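Local coordinates for protein GH127 beta-L-arabinofuranoside (Geobacillus stearothermophilus, PDB 4QK0) that probably hydrolyses beta-L-arabinofuranosides, releasing L-arabinofuranose as a family 127 glycoside hydrolase, at residues A291-W296 against G354-V359. Residues are numbered along the deposited sequence; the frame is centred on the assembly and turned at random.
Sequences ACQTLW and GKYADV
Trp296 offers one face of its indole to the edge of the Tyr356 ring, in a T-shaped pair whose planes stand at 85° and whose centroids, taken on the indole's five-membered ring, are 4.8 Å apart. The phenol edge that makes the contact is the CD1–CE1 side: CD1 comes within 3.4 Å of Trp296 CE2, and CE1 lies 3.5 Å from Trp296 NE1, so the tyrosine edge lies along the NE1–CE2–CZ2 side of the indole, displaced toward its rim. With CG anti to the backbone N (chi1 172°), the indole is directed toward segment 354-359, whose axis comes no closer than 13.1 Å to that of segment 291-296. Its far end meets Val359 tip to tip, Trp296 CH2 lying 3.7 Å from Val359 CB, while the two methyls of that valine touch CH2 and CZ2. The backbone carbonyl of Lys355 sits at the indole rim, its O 3.9 Å from Trp296 CZ2.

Polar atoms line one flank. The Lys355 side chain runs past the indole in the opposite sense, and its NZ gives a 3.0 Å hydrogen bond to a water that donates to Gln293 O; the same ammonium forms a salt bridge with Glu297. Tyr356 OH and Gln293 NE2 both bond to Glu351 OE1, a shared carboxylate oxygen that tethers the phenol's outer end and probably helps hold its edge against the indole.

The large aromatic thus bridges two widely spaced helices, 286-302 and 354-365, within the catalytic domain, whose six-hairpin clan is consistent with an (alpha/alpha)6 barrel. Helix 334-350 packs against both partners, adding Trp343 edge-to-face with Trp296, and helix 266-283 backs segment 291-296, whereas Asp358 forms a salt bridge with Arg486, at the end of strand 479-486, tying helix 354-365 to the beta-rich middle domain.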
ATOM      1  N   ALA A 291     -32.029  -7.970  -2.411  1.00 28.97           N
ATOM      2  CA  ALA A 291     -30.895  -7.205  -1.882  1.00 28.87           C
ATOM      3  C   ALA A 291     -29.729  -8.138  -1.544  1.00 26.93           C
ATOM      4  O   ALA A 291     -28.609  -7.889  -1.934  1.00 28.30           O
ATOM      5  CB  ALA A 291     -31.300  -6.402  -0.672  1.00 28.35           C
ATOM      6  N   CYS A 292     -30.037  -9.256  -0.887  1.00 28.18           N
ATOM      7  CA  CYS A 292     -29.058 -10.269  -0.564  1.00 29.62           C
ATOM      8  C   CYS A 292     -28.395 -10.815  -1.781  1.00 29.39           C
ATOM      9  O   CYS A 292     -27.194 -11.015  -1.752  1.00 29.47           O
ATOM     10  CB  CYS A 292     -29.655 -11.421   0.237  1.00 31.45           C
ATOM     11  SG  CYS A 292     -30.105 -10.917   1.931  1.00 37.09           S
ATOM     12  N   GLN A 293     -29.168 -11.082  -2.838  1.00 29.27           N
ATOM     13  CA  GLN A 293     -28.626 -11.693  -4.014  1.00 29.68           C
ATOM     14  C   GLN A 293     -27.711 -10.714  -4.711  1.00 28.87           C
ATOM     15  O   GLN A 293     -26.709 -11.126  -5.255  1.00 29.28           O
ATOM     16  CB  GLN A 293     -29.705 -12.202  -4.973  1.00 35.77           C
ATOM     17  CG  GLN A 293     -30.383 -13.464  -4.434  1.00 44.03           C
ATOM     18  CD  GLN A 293     -31.704 -13.830  -5.148  1.00 47.48           C
ATOM     19  OE1 GLN A 293     -32.522 -12.961  -5.486  1.00 47.06           O
ATOM     20  NE2 GLN A 293     -31.933 -15.126  -5.324  1.00 49.70           N
ATOM     21  N   THR A 294     -28.071  -9.445  -4.714  1.00 26.10           N
ATOM     22  CA  THR A 294     -27.298  -8.416  -5.364  1.00 28.00           C
ATOM     23  C   THR A 294     -25.971  -8.256  -4.603  1.00 27.53           C
ATOM     24  O   THR A 294     -24.932  -8.165  -5.215  1.00 24.48           O
ATOM     25  CB  THR A 294     -28.079  -7.099  -5.355  1.00 28.19           C
ATOM     26  OG1 THR A 294     -29.225  -7.284  -6.184  1.00 32.86           O
ATOM     27  CG2 THR A 294     -27.269  -5.935  -5.901  1.00 29.10           C
ATOM     28  N   LEU A 295     -26.038  -8.289  -3.281  1.00 22.20           N
ATOM     29  CA  LEU A 295     -24.840  -8.168  -2.482  1.00 22.26           C
ATOM     30  C   LEU A 295     -23.964  -9.395  -2.594  1.00 23.62           C
ATOM     31  O   LEU A 295     -22.757  -9.266  -2.680  1.00 25.21           O
ATOM     32  CB  LEU A 295     -25.182  -7.871  -1.047  1.00 22.68           C
ATOM     33  CG  LEU A 295     -25.724  -6.443  -0.880  1.00 20.84           C
ATOM     34  CD1 LEU A 295     -26.533  -6.308   0.388  1.00 22.66           C
ATOM     35  CD2 LEU A 295     -24.600  -5.435  -0.838  1.00 23.65           C
ATOM     36  N   TRP A 296     -24.572 -10.576  -2.655  1.00 22.78           N
ATOM     37  CA  TRP A 296     -23.844 -11.796  -2.863  1.00 22.60           C
ATOM     38  C   TRP A 296     -23.037 -11.765  -4.130  1.00 23.87           C
ATOM     39  O   TRP A 296     -21.880 -12.189  -4.161  1.00 25.56           O
ATOM     40  CB  TRP A 296     -24.799 -12.987  -2.961  1.00 20.64           C
ATOM     41  CG  TRP A 296     -24.105 -14.219  -3.366  1.00 18.36           C
ATOM     42  CD1 TRP A 296     -24.031 -14.749  -4.587  1.00 18.04           C
ATOM     43  CD2 TRP A 296     -23.331 -15.045  -2.519  1.00 19.21           C
ATOM     44  NE1 TRP A 296     -23.262 -15.871  -4.569  1.00 19.64           N
ATOM     45  CE2 TRP A 296     -22.829 -16.076  -3.300  1.00 19.43           C
ATOM     46  CE3 TRP A 296     -23.059 -15.025  -1.162  1.00 19.92           C
ATOM     47  CZ2 TRP A 296     -22.076 -17.080  -2.795  1.00 23.97           C
ATOM     48  CZ3 TRP A 296     -22.293 -15.982  -0.642  1.00 22.27           C
ATOM     49  CH2 TRP A 296     -21.781 -17.021  -1.460  1.00 24.65           C
ATOM     50  N   GLY A 354     -25.840 -24.339  -5.805  1.00 24.47           N
ATOM     51  CA  GLY A 354     -24.495 -24.828  -5.624  1.00 28.58           C
ATOM     52  C   GLY A 354     -23.430 -23.721  -5.544  1.00 30.11           C
ATOM     53  O   GLY A 354     -22.445 -23.891  -4.849  1.00 28.33           O
ATOM     54  N   LYS A 355     -23.645 -22.577  -6.185  1.00 31.19           N
ATOM     55  CA  LYS A 355     -22.640 -21.497  -6.125  1.00 34.05           C
ATOM     56  C   LYS A 355     -22.418 -20.985  -4.717  1.00 32.56           C
ATOM     57  O   LYS A 355     -21.338 -20.556  -4.399  1.00 36.49           O
ATOM     58  CB  LYS A 355     -22.970 -20.368  -7.081  1.00 39.37           C
ATOM     59  CG  LYS A 355     -24.033 -19.392  -6.568  1.00 45.71           C
ATOM     60  CD  LYS A 355     -24.687 -18.544  -7.707  1.00 49.09           C
ATOM     61  CE  LYS A 355     -25.962 -17.852  -7.248  1.00 44.60           C
ATOM     62  NZ  LYS A 355     -26.145 -16.488  -7.734  1.00 43.96           N
ATOM     63  N   TYR A 356     -23.410 -21.110  -3.845  1.00 31.54           N
ATOM     64  CA  TYR A 356     -23.282 -20.714  -2.456  1.00 29.21           C
ATOM     65  C   TYR A 356     -22.388 -21.684  -1.725  1.00 32.83           C
ATOM     66  O   TYR A 356     -21.525 -21.302  -0.902  1.00 26.61           O
ATOM     67  CB  TYR A 356     -24.648 -20.620  -1.729  1.00 29.62           C
ATOM     68  CG  TYR A 356     -25.649 -19.662  -2.403  1.00 32.50           C
ATOM     69  CD1 TYR A 356     -25.240 -18.436  -2.895  1.00 35.48           C
ATOM     70  CD2 TYR A 356     -26.991 -19.964  -2.505  1.00 32.37           C
ATOM     71  CE1 TYR A 356     -26.126 -17.566  -3.494  1.00 34.97           C
ATOM     72  CE2 TYR A 356     -27.889 -19.097  -3.119  1.00 31.71           C
ATOM     73  CZ  TYR A 356     -27.451 -17.919  -3.629  1.00 32.74           C
ATOM     74  OH  TYR A 356     -28.322 -17.039  -4.206  1.00 33.47           O
ATOM     75  N   ALA A 357     -22.617 -22.961  -1.974  1.00 30.84           N
ATOM     76  CA  ALA A 357     -21.850 -23.958  -1.281  1.00 32.71           C
ATOM     77  C   ALA A 357     -20.426 -24.002  -1.837  1.00 29.53           C
ATOM     78  O   ALA A 357     -19.519 -24.402  -1.139  1.00 31.41           O
ATOM     79  CB  ALA A 357     -22.534 -25.329  -1.359  1.00 29.96           C
ATOM     80  N   ASP A 358     -20.260 -23.621  -3.089  1.00 26.55           N
ATOM     81  CA  ASP A 358     -18.958 -23.540  -3.743  1.00 28.83           C
ATOM     82  C   ASP A 358     -18.098 -22.528  -3.020  1.00 23.47           C
ATOM     83  O   ASP A 358     -16.961 -22.849  -2.655  1.00 21.84           O
ATOM     84  CB  ASP A 358     -19.074 -23.178  -5.215  1.00 28.15           C
ATOM     85  CG  ASP A 358     -19.597 -24.338  -6.067  1.00 31.21           C
ATOM     86  OD1 ASP A 358     -19.588 -25.552  -5.632  1.00 32.10           O
ATOM     87  OD2 ASP A 358     -19.982 -24.037  -7.219  1.00 25.76           O
ATOM     88  N   VAL A 359     -18.675 -21.395  -2.690  1.00 21.37           N
ATOM     89  CA  VAL A 359     -17.999 -20.381  -1.890  1.00 20.80           C
ATOM     90  C   VAL A 359     -17.730 -20.836  -0.473  1.00 25.44           C
ATOM     91  O   VAL A 359     -16.622 -20.611   0.081  1.00 24.53           O
ATOM     92  CB  VAL A 359     -18.758 -19.069  -1.916  1.00 20.84           C
ATOM     93  CG1 VAL A 359     -18.171 -18.047  -0.984  1.00 21.78           C
ATOM     94  CG2 VAL A 359     -18.680 -18.499  -3.314  1.00 25.05           C
TER
HETATM   95  O   HOH W   1     -27.500 -14.080  -6.457  1.00 58.52           O